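PDB 4FD4: arylalkylamine N-Acetyltransferase like 5b from Aedes aegypti, which probably transfers the acyl group of an acyl-CoA, such as acetyl-CoA, to the amine of arylalkylamines such as serotonin, as a member of the GNAT family. Local coordinates for residues P30-G33 with I34-S37; H44-D47 with D48-F51; K99-G102 with D103-K106; L147-F150 with Q151-L154. All coordinates share one frame; numbering follows the deposited sequence.

Contact 1 of 4, residues P30-G33 with I34-S37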
ATOM      1  N   PRO A  30      10.130  -7.262  -3.764  1.00 36.32           N
ATOM      2  CA  PRO A  30      10.770  -7.660  -5.028  1.00 33.16           C
ATOM      3  C   PRO A  30       9.918  -7.373  -6.252  1.00 31.81           C
ATOM      4  O   PRO A  30      10.414  -7.377  -7.372  1.00 36.20           O
ATOM      5  CB  PRO A  30      10.952  -9.175  -4.860  1.00 36.85           C
ATOM      6  CG  PRO A  30      11.032  -9.381  -3.383  1.00 35.66           C
ATOM      7  CD  PRO A  30      10.055  -8.381  -2.806  1.00 27.98           C
ATOM      8  N   GLU A  31       8.652  -7.122  -6.037  1.00 33.87           N
ATOM      9  CA  GLU A  31       7.776  -6.911  -7.129  1.00 38.45           C
ATOM     10  C   GLU A  31       7.106  -5.574  -7.227  1.00 39.18           C
ATOM     11  O   GLU A  31       6.628  -5.227  -8.287  1.00 40.91           O
ATOM     12  CB  GLU A  31       6.692  -7.964  -7.118  1.00 43.77           C
ATOM     13  CG  GLU A  31       7.210  -9.349  -7.309  1.00 49.98           C
ATOM     14  CD  GLU A  31       7.772  -9.538  -8.684  1.00 56.26           C
ATOM     15  OE1 GLU A  31       8.845 -10.145  -8.807  1.00 57.92           O
ATOM     16  OE2 GLU A  31       7.141  -9.061  -9.645  1.00 53.99           O
ATOM     17  N   GLU A  32       7.034  -4.854  -6.134  1.00 30.07           N
ATOM     18  CA  GLU A  32       6.317  -3.569  -6.084  1.00 34.33           C
ATOM     19  C   GLU A  32       6.850  -2.577  -7.115  1.00 31.68           C
ATOM     20  O   GLU A  32       8.036  -2.256  -7.126  1.00 33.33           O
ATOM     21  CB  GLU A  32       6.360  -2.963  -4.672  1.00 34.12           C
ATOM     22  CG  GLU A  32       5.944  -1.485  -4.577  1.00 35.42           C
ATOM     23  CD  GLU A  32       4.603  -1.187  -5.225  1.00 40.54           C
ATOM     24  OE1 GLU A  32       3.679  -2.034  -5.142  1.00 44.82           O
ATOM     25  OE2 GLU A  32       4.479  -0.093  -5.824  1.00 40.51           O
ATOM     26  N   GLY A  33       5.963  -2.108  -7.986  1.00 34.57           N
ATOM     27  CA  GLY A  33       6.347  -1.215  -9.067  1.00 39.31           C
ATOM     28  C   GLY A  33       7.127   0.012  -8.617  1.00 35.35           C
ATOM     29  O   GLY A  33       8.160   0.347  -9.192  1.00 36.13           O
ATOM     30  N   ILE A  34       6.644   0.688  -7.582  1.00 31.14           N
ATOM     31  CA  ILE A  34       7.340   1.878  -7.103  1.00 30.91           C
ATOM     32  C   ILE A  34       8.787   1.577  -6.693  1.00 32.63           C
ATOM     33  O   ILE A  34       9.717   2.180  -7.224  1.00 33.97           O
ATOM     34  CB  ILE A  34       6.552   2.594  -5.983  1.00 34.18           C
ATOM     35  CG1 ILE A  34       5.247   3.163  -6.560  1.00 30.75           C
ATOM     36  CG2 ILE A  34       7.383   3.712  -5.362  1.00 32.97           C
ATOM     37  CD1 ILE A  34       4.299   3.748  -5.522  1.00 30.65           C
ATOM     38  N   THR A  35       8.986   0.627  -5.782  1.00 29.21           N
ATOM     39  CA  THR A  35      10.331   0.326  -5.279  1.00 27.94           C
ATOM     40  C   THR A  35      11.326  -0.185  -6.347  1.00 30.72           C
ATOM     41  O   THR A  35      12.475   0.253  -6.364  1.00 32.12           O
ATOM     42  CB  THR A  35      10.279  -0.566  -3.991  1.00 36.63           C
ATOM     43  OG1 THR A  35      11.462  -1.362  -3.863  1.00 39.06           O
ATOM     44  CG2 THR A  35       9.076  -1.460  -4.016  1.00 36.92           C
ATOM     45  N   ILE A  36      10.891  -1.064  -7.255  1.00 33.68           N
ATOM     46  CA  ILE A  36      11.828  -1.614  -8.255  1.00 39.15           C
ATOM     47  C   ILE A  36      12.031  -0.747  -9.505  1.00 39.88           C
ATOM     48  O   ILE A  36      12.954  -0.985 -10.285  1.00 39.45           O
ATOM     49  CB  ILE A  36      11.484  -3.069  -8.690  1.00 34.77           C
ATOM     50  CG1 ILE A  36      10.182  -3.101  -9.489  1.00 32.10           C
ATOM     51  CG2 ILE A  36      11.424  -3.996  -7.477  1.00 33.95           C
ATOM     52  CD1 ILE A  36       9.994  -4.385 -10.284  1.00 42.33           C
ATOM     53  N   SER A  37      11.181   0.254  -9.708  1.00 37.34           N
ATOM     54  CA  SER A  37      11.364   1.145 -10.853  1.00 35.06           C
ATOM     55  C   SER A  37      12.321   2.295 -10.529  1.00 42.80           C
ATOM     56  O   SER A  37      12.686   3.083 -11.410  1.00 37.44           O
ATOM     57  CB  SER A  37      10.026   1.700 -11.319  1.00 36.00           C
ATOM     58  OG  SER A  37       9.592   2.749 -10.473  1.00 44.67           O
TER
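E32 folds back over the first turn of helix 33-37 and caps it. Its OE2 accepts from I34 N at 2.9 Å, with an N-H...O angle of 164°. The amide comes from above the carboxylate plane, 39° out of it. The chain reaches back because CG stands anti to the backbone N (chi1 166°) and the chain then bends at chi2. E32 and I34 therefore lie side by side. T168 OG1 forms a weak second bond with the same oxygen.

The main chain of E32 is used as well. E32 O accepts from I36 N at 3.1 Å, and the bond runs nearly along the C=O axis. One residue on, G33 O takes S37 N at 3.1 Å, in a more bent bond.

The tight part of the contact is where the E32 carboxylate meets I34. OE2 grips the amide and also sits 3.4 Å from I34 CB, and I34 is buried. I34 packs further on I104 and L107 of helix 99-115 and on F201. The other side is loose. P30 and E31 are exposed, and they meet the helix mainly through their carbonyls. I36 reaches this side, with CG2 3.5 Å from P30 O and CD1 4.0 Å from E31 O.

E32 OE1 has a weak bond to a glycerol, probably from the crystallisation liquor, which may mark a pocket. The arrangement is a helix N-cap, with a glutamate side chain closing the start of a short helix in the N-terminal half of the GNAT fold.

Contact 2 of 4, residues H44-D47 with D48-F51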
ATOM      1  N   HIS A  44      14.692  -2.297  -1.534  1.00 35.26           N
ATOM      2  CA  HIS A  44      14.068  -1.469  -0.501  1.00 28.91           C
ATOM      3  C   HIS A  44      15.058  -1.143   0.622  1.00 31.29           C
ATOM      4  O   HIS A  44      16.099  -1.789   0.777  1.00 30.68           O
ATOM      5  CB  HIS A  44      12.777  -2.107   0.042  1.00 29.84           C
ATOM      6  CG  HIS A  44      13.003  -3.160   1.085  1.00 28.50           C
ATOM      7  ND1 HIS A  44      13.191  -4.496   0.770  1.00 30.21           N
ATOM      8  CD2 HIS A  44      13.038  -3.089   2.431  1.00 32.29           C
ATOM      9  CE1 HIS A  44      13.345  -5.188   1.879  1.00 30.02           C
ATOM     10  NE2 HIS A  44      13.259  -4.359   2.909  1.00 34.26           N
ATOM     11  N   THR A  45      14.739  -0.114   1.395  1.00 26.02           N
ATOM     12  CA  THR A  45      15.617   0.331   2.461  1.00 26.05           C
ATOM     13  C   THR A  45      14.998   0.010   3.810  1.00 28.93           C
ATOM     14  O   THR A  45      13.815  -0.355   3.890  1.00 29.98           O
ATOM     15  CB  THR A  45      15.835   1.846   2.399  1.00 24.36           C
ATOM     16  OG1 THR A  45      14.568   2.509   2.515  1.00 26.78           O
ATOM     17  CG2 THR A  45      16.488   2.248   1.086  1.00 28.94           C
ATOM     18  N   LEU A  46      15.789   0.167   4.866  1.00 25.34           N
ATOM     19  CA  LEU A  46      15.315  -0.060   6.230  1.00 29.27           C
ATOM     20  C   LEU A  46      14.223   0.933   6.654  1.00 29.38           C
ATOM     21  O   LEU A  46      13.311   0.570   7.396  1.00 24.32           O
ATOM     22  CB  LEU A  46      16.474  -0.030   7.227  1.00 29.34           C
ATOM     23  CG  LEU A  46      16.140  -0.501   8.651  1.00 38.35           C
ATOM     24  CD1 LEU A  46      15.624  -1.937   8.655  1.00 37.62           C
ATOM     25  CD2 LEU A  46      17.337  -0.367   9.603  1.00 40.99           C
ATOM     26  N   ASP A  47      14.294   2.183   6.205  1.00 29.50           N
ATOM     27  CA  ASP A  47      13.263   3.138   6.624  1.00 30.07           C
ATOM     28  C   ASP A  47      11.879   2.854   6.007  1.00 27.24           C
ATOM     29  O   ASP A  47      10.837   3.097   6.646  1.00 26.59           O
ATOM     30  CB  ASP A  47      13.696   4.632   6.571  1.00 33.55           C
ATOM     31  CG  ASP A  47      14.502   5.012   5.332  1.00 32.61           C
ATOM     32  OD1 ASP A  47      14.795   6.233   5.195  1.00 36.30           O
ATOM     33  OD2 ASP A  47      14.853   4.139   4.511  1.00 32.74           O
ATOM     34  N   ASP A  48      11.903   2.280   4.802  1.00 27.30           N
ATOM     35  CA  ASP A  48      10.731   1.796   4.079  1.00 28.78           C
ATOM     36  C   ASP A  48      10.086   0.682   4.915  1.00 29.73           C
ATOM     37  O   ASP A  48       8.895   0.714   5.278  1.00 26.69           O
ATOM     38  CB  ASP A  48      11.234   1.239   2.736  1.00 32.52           C
ATOM     39  CG  ASP A  48      10.139   1.067   1.700  1.00 28.27           C
ATOM     40  OD1 ASP A  48      10.433   1.236   0.496  1.00 27.19           O
ATOM     41  OD2 ASP A  48       8.991   0.756   2.077  1.00 30.37           O
ATOM     42  N   GLU A  49      10.908  -0.312   5.228  1.00 30.80           N
ATOM     43  CA  GLU A  49      10.497  -1.423   6.051  1.00 28.09           C
ATOM     44  C   GLU A  49       9.914  -0.973   7.393  1.00 28.85           C
ATOM     45  O   GLU A  49       8.862  -1.456   7.837  1.00 28.98           O
ATOM     46  CB  GLU A  49      11.718  -2.318   6.277  1.00 33.04           C
ATOM     47  CG  GLU A  49      11.435  -3.634   6.913  1.00 34.72           C
ATOM     48  CD  GLU A  49      12.623  -4.572   6.767  1.00 36.99           C
ATOM     49  OE1 GLU A  49      12.838  -5.108   5.654  1.00 36.75           O
ATOM     50  OE2 GLU A  49      13.352  -4.736   7.759  1.00 39.06           O
ATOM     51  N   ARG A  50      10.592  -0.043   8.051  1.00 24.04           N
ATOM     52  CA  ARG A  50      10.105   0.463   9.324  1.00 25.37           C
ATOM     53  C   ARG A  50       8.722   1.083   9.185  1.00 24.39           C
ATOM     54  O   ARG A  50       7.858   0.903  10.060  1.00 27.15           O
ATOM     55  CB  ARG A  50      11.070   1.492   9.915  1.00 28.62           C
ATOM     56  CG  ARG A  50      10.675   1.956  11.310  1.00 34.92           C
ATOM     57  CD  ARG A  50      11.749   2.821  11.958  1.00 41.45           C
ATOM     58  NE  ARG A  50      12.033   4.002  11.152  1.00 48.55           N
ATOM     59  CZ  ARG A  50      13.144   4.172  10.443  1.00 45.18           C
ATOM     60  NH1 ARG A  50      14.091   3.237  10.454  1.00 47.51           N
ATOM     61  NH2 ARG A  50      13.311   5.280   9.728  1.00 46.51           N
ATOM     62  N   PHE A  51       8.520   1.832   8.105  1.00 25.34           N
ATOM     63  CA  PHE A  51       7.201   2.408   7.858  1.00 22.78           C
ATOM     64  C   PHE A  51       6.152   1.300   7.781  1.00 26.52           C
ATOM     65  O   PHE A  51       5.140   1.339   8.479  1.00 22.80           O
ATOM     66  CB  PHE A  51       7.185   3.207   6.560  1.00 24.56           C
ATOM     67  CG  PHE A  51       5.807   3.738   6.184  1.00 25.51           C
ATOM     68  CD1 PHE A  51       5.062   3.135   5.181  1.00 26.16           C
ATOM     69  CD2 PHE A  51       5.271   4.838   6.840  1.00 34.93           C
ATOM     70  CE1 PHE A  51       3.795   3.617   4.836  1.00 29.94           C
ATOM     71  CE2 PHE A  51       4.009   5.334   6.500  1.00 31.76           C
ATOM     72  CZ  PHE A  51       3.271   4.722   5.500  1.00 27.39           C
TER
HETATM   73  O   HOH W   1      12.875   1.743  -0.275  1.00 30.36           O
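Three successive backbone bonds, E49 N to T45 O, R50 N to L46 O and F51 N to D47 O, set the first turns of helix 46-53. Across them H44 NE2 donates to E49 OE1 at 2.9 Å, with an N-H...O angle of 160°. The oxygen lies at the ring edge, near the ring plane. It is met on its anti side, well tilted out of the carboxylate plane, and ring and carboxylate are turned 46° apart. H44 CG sits between its backbone N and carbonyl carbon (chi1 82°), which brings the ring back toward the helix. The other oxygen, E49 OE2, forms a salt bridge with R21 of helix 17-28.

T45 holds the N-cap position of this helix. Its OG1 donates to D47 OD2 at 2.6 Å, almost straight on to the oxygen, so the N-cap hydroxyl is tied to the carboxylate two residues on. A water joins T45 N (3.1 Å) to D48 OD1 (2.6 Å), while D48 OD2 bonds to Y29 OH. Both oxygens of this buried acid are thus satisfied.

R50 bends at chi3 and lays its guanidinium over D47, with CA beneath one face and CB 3.2 Å from NH2. NH2 itself pairs with E97. The F51 side chain leads away from the turn.

Contact 3 of 4, residues K99-G102 with D103-K106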
ATOM      1  N   LYS A  99      17.836   8.543   0.892  1.00 30.51           N
ATOM      2  CA  LYS A  99      17.228   9.400  -0.109  1.00 33.13           C
ATOM      3  C   LYS A  99      16.098   8.664  -0.817  1.00 29.52           C
ATOM      4  O   LYS A  99      15.091   9.270  -1.156  1.00 25.95           O
ATOM      5  CB  LYS A  99      18.255   9.918  -1.128  1.00 33.06           C
ATOM      6  CG  LYS A  99      17.602  10.710  -2.272  1.00 36.58           C
ATOM      7  CD  LYS A  99      18.508  11.806  -2.810  1.00 42.33           C
ATOM      8  CE  LYS A  99      17.926  12.447  -4.062  1.00 42.63           C
ATOM      9  NZ  LYS A  99      16.516  12.890  -3.888  1.00 45.58           N
ATOM     10  N   LYS A 100      16.258   7.359  -1.034  1.00 27.09           N
ATOM     11  CA  LYS A 100      15.231   6.606  -1.752  1.00 30.23           C
ATOM     12  C   LYS A 100      13.890   6.674  -1.036  1.00 24.04           C
ATOM     13  O   LYS A 100      12.844   6.899  -1.666  1.00 24.39           O
ATOM     14  CB  LYS A 100      15.631   5.142  -1.944  1.00 30.25           C
ATOM     15  CG  LYS A 100      14.540   4.320  -2.631  1.00 27.75           C
ATOM     16  CD  LYS A 100      15.018   2.930  -3.033  1.00 26.52           C
ATOM     17  CE  LYS A 100      13.896   2.129  -3.661  1.00 29.73           C
ATOM     18  NZ  LYS A 100      14.388   0.924  -4.410  1.00 34.68           N
ATOM     19  N   TRP A 101      13.914   6.455   0.271  1.00 24.73           N
ATOM     20  CA  TRP A 101      12.665   6.460   1.037  1.00 28.78           C
ATOM     21  C   TRP A 101      12.075   7.864   1.083  1.00 28.34           C
ATOM     22  O   TRP A 101      10.862   8.008   1.029  1.00 26.07           O
ATOM     23  CB  TRP A 101      12.821   5.880   2.446  1.00 30.16           C
ATOM     24  CG  TRP A 101      11.525   5.919   3.250  1.00 30.15           C
ATOM     25  CD1 TRP A 101      11.318   6.542   4.453  1.00 29.71           C
ATOM     26  CD2 TRP A 101      10.266   5.340   2.880  1.00 27.18           C
ATOM     27  NE1 TRP A 101      10.017   6.363   4.862  1.00 26.82           N
ATOM     28  CE2 TRP A 101       9.345   5.637   3.906  1.00 32.73           C
ATOM     29  CE3 TRP A 101       9.827   4.588   1.783  1.00 29.19           C
ATOM     30  CZ2 TRP A 101       8.018   5.212   3.874  1.00 31.32           C
ATOM     31  CZ3 TRP A 101       8.500   4.174   1.743  1.00 34.38           C
ATOM     32  CH2 TRP A 101       7.616   4.487   2.784  1.00 30.10           C
ATOM     33  N   GLY A 102      12.924   8.887   1.182  1.00 26.29           N
ATOM     34  CA  GLY A 102      12.443  10.267   1.098  1.00 29.03           C
ATOM     35  C   GLY A 102      11.729  10.570  -0.213  1.00 26.43           C
ATOM     36  O   GLY A 102      10.645  11.176  -0.231  1.00 29.68           O
ATOM     37  N   ASP A 103      12.328  10.131  -1.319  1.00 27.28           N
ATOM     38  CA  ASP A 103      11.730  10.311  -2.637  1.00 26.20           C
ATOM     39  C   ASP A 103      10.398   9.577  -2.763  1.00 27.29           C
ATOM     40  O   ASP A 103       9.413  10.112  -3.316  1.00 26.33           O
ATOM     41  CB  ASP A 103      12.681   9.830  -3.747  1.00 28.85           C
ATOM     42  CG  ASP A 103      13.941  10.679  -3.867  1.00 35.02           C
ATOM     43  OD1 ASP A 103      14.923  10.175  -4.463  1.00 30.87           O
ATOM     44  OD2 ASP A 103      13.952  11.834  -3.367  1.00 32.35           O
ATOM     45  N   ILE A 104      10.366   8.342  -2.268  1.00 28.11           N
ATOM     46  CA  ILE A 104       9.127   7.557  -2.326  1.00 26.29           C
ATOM     47  C   ILE A 104       8.038   8.207  -1.479  1.00 22.14           C
ATOM     48  O   ILE A 104       6.881   8.317  -1.906  1.00 24.77           O
ATOM     49  CB  ILE A 104       9.344   6.080  -1.921  1.00 26.96           C
ATOM     50  CG1 ILE A 104      10.174   5.371  -2.996  1.00 23.75           C
ATOM     51  CG2 ILE A 104       8.002   5.366  -1.771  1.00 27.67           C
ATOM     52  CD1 ILE A 104      10.682   3.989  -2.581  1.00 25.51           C
ATOM     53  N   LEU A 105       8.419   8.662  -0.295  1.00 24.12           N
ATOM     54  CA  LEU A 105       7.514   9.374   0.605  1.00 27.05           C
ATOM     55  C   LEU A 105       6.904  10.599  -0.066  1.00 25.17           C
ATOM     56  O   LEU A 105       5.699  10.843   0.066  1.00 22.73           O
ATOM     57  CB  LEU A 105       8.258   9.806   1.866  1.00 27.80           C
ATOM     58  CG  LEU A 105       8.054   8.962   3.112  1.00 31.44           C
ATOM     59  CD1 LEU A 105       9.030   9.403   4.210  1.00 36.72           C
ATOM     60  CD2 LEU A 105       6.609   9.086   3.585  1.00 29.32           C
ATOM     61  N   LYS A 106       7.724  11.372  -0.775  1.00 22.44           N
ATOM     62  CA  LYS A 106       7.187  12.508  -1.537  1.00 28.04           C
ATOM     63  C   LYS A 106       6.211  12.087  -2.611  1.00 26.41           C
ATOM     64  O   LYS A 106       5.170  12.730  -2.799  1.00 26.20           O
ATOM     65  CB  LYS A 106       8.308  13.340  -2.163  1.00 26.63           C
ATOM     66  CG  LYS A 106       9.175  14.079  -1.164  1.00 32.04           C
ATOM     67  CD  LYS A 106      10.377  14.639  -1.899  1.00 36.83           C
ATOM     68  CE  LYS A 106      11.353  15.304  -0.955  1.00 47.31           C
ATOM     69  NZ  LYS A 106      12.451  15.946  -1.724  1.00 46.22           N
TER
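K99 and D103, one turn apart, form a salt bridge. D103 OD2 receives K99 NZ on its syn lone pair at 2.8 Å, and OD1 adds a weak bond at 3.2 Å. The lysine chain bends at chi2 and again at chi4 (51°) to bring the ammonium to the acid. D103 OD1 is also hydrogen-bonded to Y38 OH, so the carboxylate has a second partner besides the exposed lysine.

The apolar contacts centre on W101. L105 lies over one face of the indole, with CG 3.9 Å from the centroid of the five-membered ring. This is a CH-pi contact. L105 CD1 also comes within 3.3 Å of W101 NE1, a buried nitrogen with no polar partner in the model. I104 crosses W101 at about a right angle and meets CZ3 through CG2 at 3.7 Å. On the next flank K100 and I104 run side by side, with K100 CE 3.9 Å from I104 CD1. The extended lysine carries NZ to the carbonyls of T35, G41 and S43.

The backbone bonds D103 N to K99 O, I104 N to K100 O, L105 N to W101 O and K106 N to G102 O are regular. W101 and I104 pack on helix 46-53, and L105 on helix 85-95. Together these are the i to i+3 and i to i+4 contacts of a largely buried alpha-helix, in the first turns of helix 99-115.

Contact 4 of 4, residues L147-F150 with Q151-L154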
ATOM      1  N   LEU A 147      -8.224 -10.718   0.987  1.00 26.09           N
ATOM      2  CA  LEU A 147      -7.441  -9.726   1.747  1.00 22.97           C
ATOM      3  C   LEU A 147      -8.083  -8.349   1.695  1.00 26.85           C
ATOM      4  O   LEU A 147      -8.276  -7.706   2.735  1.00 25.74           O
ATOM      5  CB  LEU A 147      -6.009  -9.633   1.222  1.00 25.93           C
ATOM      6  CG  LEU A 147      -5.043 -10.706   1.698  1.00 23.32           C
ATOM      7  CD1 LEU A 147      -3.722 -10.608   0.926  1.00 27.09           C
ATOM      8  CD2 LEU A 147      -4.816 -10.561   3.209  1.00 21.77           C
ATOM      9  N   LEU A 148      -8.413  -7.888   0.489  1.00 23.80           N
ATOM     10  CA  LEU A 148      -9.013  -6.565   0.339  1.00 26.44           C
ATOM     11  C   LEU A 148     -10.369  -6.517   1.021  1.00 23.40           C
ATOM     12  O   LEU A 148     -10.718  -5.535   1.669  1.00 23.50           O
ATOM     13  CB  LEU A 148      -9.167  -6.207  -1.146  1.00 26.62           C
ATOM     14  CG  LEU A 148      -9.012  -4.765  -1.648  1.00 33.47           C
ATOM     15  CD1 LEU A 148     -10.021  -4.459  -2.755  1.00 32.47           C
ATOM     16  CD2 LEU A 148      -9.064  -3.702  -0.553  1.00 23.56           C
ATOM     17  N   GLN A 149     -11.155  -7.572   0.863  1.00 25.69           N
ATOM     18  CA  GLN A 149     -12.469  -7.602   1.498  1.00 26.25           C
ATOM     19  C   GLN A 149     -12.312  -7.595   3.007  1.00 24.68           C
ATOM     20  O   GLN A 149     -13.108  -6.987   3.714  1.00 26.42           O
ATOM     21  CB  GLN A 149     -13.269  -8.838   1.099  1.00 24.76           C
ATOM     22  CG  GLN A 149     -14.656  -8.844   1.744  1.00 25.33           C
ATOM     23  CD  GLN A 149     -15.535  -7.772   1.135  1.00 29.24           C
ATOM     24  OE1 GLN A 149     -15.742  -7.757  -0.074  1.00 30.51           O
ATOM     25  NE2 GLN A 149     -16.011  -6.841   1.957  1.00 32.07           N
ATOM     26  N   PHE A 150     -11.302  -8.300   3.500  1.00 24.11           N
ATOM     27  CA  PHE A 150     -11.069  -8.343   4.935  1.00 24.11           C
ATOM     28  C   PHE A 150     -10.756  -6.916   5.398  1.00 21.55           C
ATOM     29  O   PHE A 150     -11.296  -6.460   6.409  1.00 21.47           O
ATOM     30  CB  PHE A 150      -9.960  -9.354   5.288  1.00 19.97           C
ATOM     31  CG  PHE A 150      -9.787  -9.599   6.779  1.00 22.82           C
ATOM     32  CD1 PHE A 150     -10.038 -10.855   7.331  1.00 22.60           C
ATOM     33  CD2 PHE A 150      -9.358  -8.574   7.628  1.00 21.19           C
ATOM     34  CE1 PHE A 150      -9.881 -11.092   8.711  1.00 24.18           C
ATOM     35  CE2 PHE A 150      -9.190  -8.803   9.009  1.00 20.55           C
ATOM     36  CZ  PHE A 150      -9.446 -10.058   9.546  1.00 21.12           C
ATOM     37  N   GLN A 151      -9.923  -6.197   4.646  1.00 20.80           N
ATOM     38  CA  GLN A 151      -9.585  -4.816   5.032  1.00 20.12           C
ATOM     39  C   GLN A 151     -10.829  -3.911   5.001  1.00 20.37           C
ATOM     40  O   GLN A 151     -11.010  -3.050   5.866  1.00 21.88           O
ATOM     41  CB  GLN A 151      -8.460  -4.256   4.149  1.00 19.86           C
ATOM     42  CG  GLN A 151      -7.060  -4.836   4.443  1.00 21.95           C
ATOM     43  CD  GLN A 151      -6.416  -4.260   5.707  1.00 20.51           C
ATOM     44  OE1 GLN A 151      -7.108  -3.797   6.616  1.00 22.18           O
ATOM     45  NE2 GLN A 151      -5.078  -4.285   5.761  1.00 19.52           N
ATOM     46  N   MET A 152     -11.686  -4.102   4.005  1.00 20.54           N
ATOM     47  CA  MET A 152     -12.946  -3.352   3.958  1.00 27.09           C
ATOM     48  C   MET A 152     -13.829  -3.625   5.182  1.00 24.22           C
ATOM     49  O   MET A 152     -14.323  -2.703   5.822  1.00 27.39           O
ATOM     50  CB  MET A 152     -13.725  -3.679   2.684  1.00 26.50           C
ATOM     51  CG  MET A 152     -13.170  -3.051   1.417  1.00 30.47           C
ATOM     52  SD  MET A 152     -13.942  -3.748  -0.073  1.00 33.96           S
ATOM     53  CE  MET A 152     -13.396  -2.560  -1.306  1.00 40.87           C
ATOM     54  N   ASP A 153     -14.026  -4.903   5.490  1.00 27.32           N
ATOM     55  CA  ASP A 153     -14.871  -5.315   6.610  1.00 26.74           C
ATOM     56  C   ASP A 153     -14.342  -4.783   7.929  1.00 26.72           C
ATOM     57  O   ASP A 153     -15.096  -4.302   8.781  1.00 24.84           O
ATOM     58  CB  ASP A 153     -14.949  -6.850   6.667  1.00 26.69           C
ATOM     59  CG  ASP A 153     -15.661  -7.439   5.464  1.00 33.16           C
ATOM     60  OD1 ASP A 153     -16.349  -6.674   4.757  1.00 34.54           O
ATOM     61  OD2 ASP A 153     -15.532  -8.661   5.223  1.00 35.69           O
ATOM     62  N   LEU A 154     -13.025  -4.873   8.086  1.00 23.89           N
ATOM     63  CA  LEU A 154     -12.355  -4.458   9.303  1.00 25.54           C
ATOM     64  C   LEU A 154     -12.453  -2.949   9.490  1.00 26.07           C
ATOM     65  O   LEU A 154     -12.814  -2.463  10.572  1.00 26.41           O
ATOM     66  CB  LEU A 154     -10.880  -4.889   9.247  1.00 23.05           C
ATOM     67  CG  LEU A 154     -10.053  -4.573  10.489  1.00 22.77           C
ATOM     68  CD1 LEU A 154     -10.594  -5.345  11.700  1.00 27.37           C
ATOM     69  CD2 LEU A 154      -8.587  -4.929  10.251  1.00 25.05           C
TER
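This is a local contact within one alpha-helix, between Q149 and D153, L148 and M152, and F150 and L154, on helix 143-158. That helix links strands 126-134 and 162-167. The polar pair is on the outer side. Q149 NE2 donates to D153 OD1 at 2.8 Å, with an N-H...O angle of 151°. The oxygen is close to the plane of the amide, but the nitrogen comes from above the carboxylate plane, 40° out of it. Q149 bends at chi2 (70°), which turns its amide along the helix to the exposed acid.

Two apolar pairs flank it. L148 CD1 meets M152 CE at 4.1 Å, and both side chains also touch L179. F150 presents its ring edge to L154, with CE2 4.1 Å from CD2. Both rest on V11 of strand 7-11. Q151 is buried, and its amide is spent on the sheet side: OE1 accepts from Y127 OH, and NE2 donates to S76 OG and T60 O.

Backbone bonds such as L154 N to F150 O at 2.9 Å keep the turns regular. L147, F150 and Q151 also touch V62 of strand 61-66. The arrangement is that of the helix in a beta-alpha-beta crossover, packed on the central sheet of the GNAT fold.

Overall arrangement
From the N terminus, the four contacts follow in series. None nests in or crosses another, and each closes just a turn or cap of its own helix. Contact 1 starts helix 33-37, and contact 2 starts helix 46-53, the next helix in the chain. Contact 3 lies at the beginning of helix 99-115 and touches both, so the three form one helical cluster. Contact 4 lies in helix 143-158, the crossover helix between strands 126-134 and 162-167. It stands apart on the opposite side of the chain's centre, with its centre about 24 Å from those of contacts 1 and 2 and about 28 Å from that of contact 3.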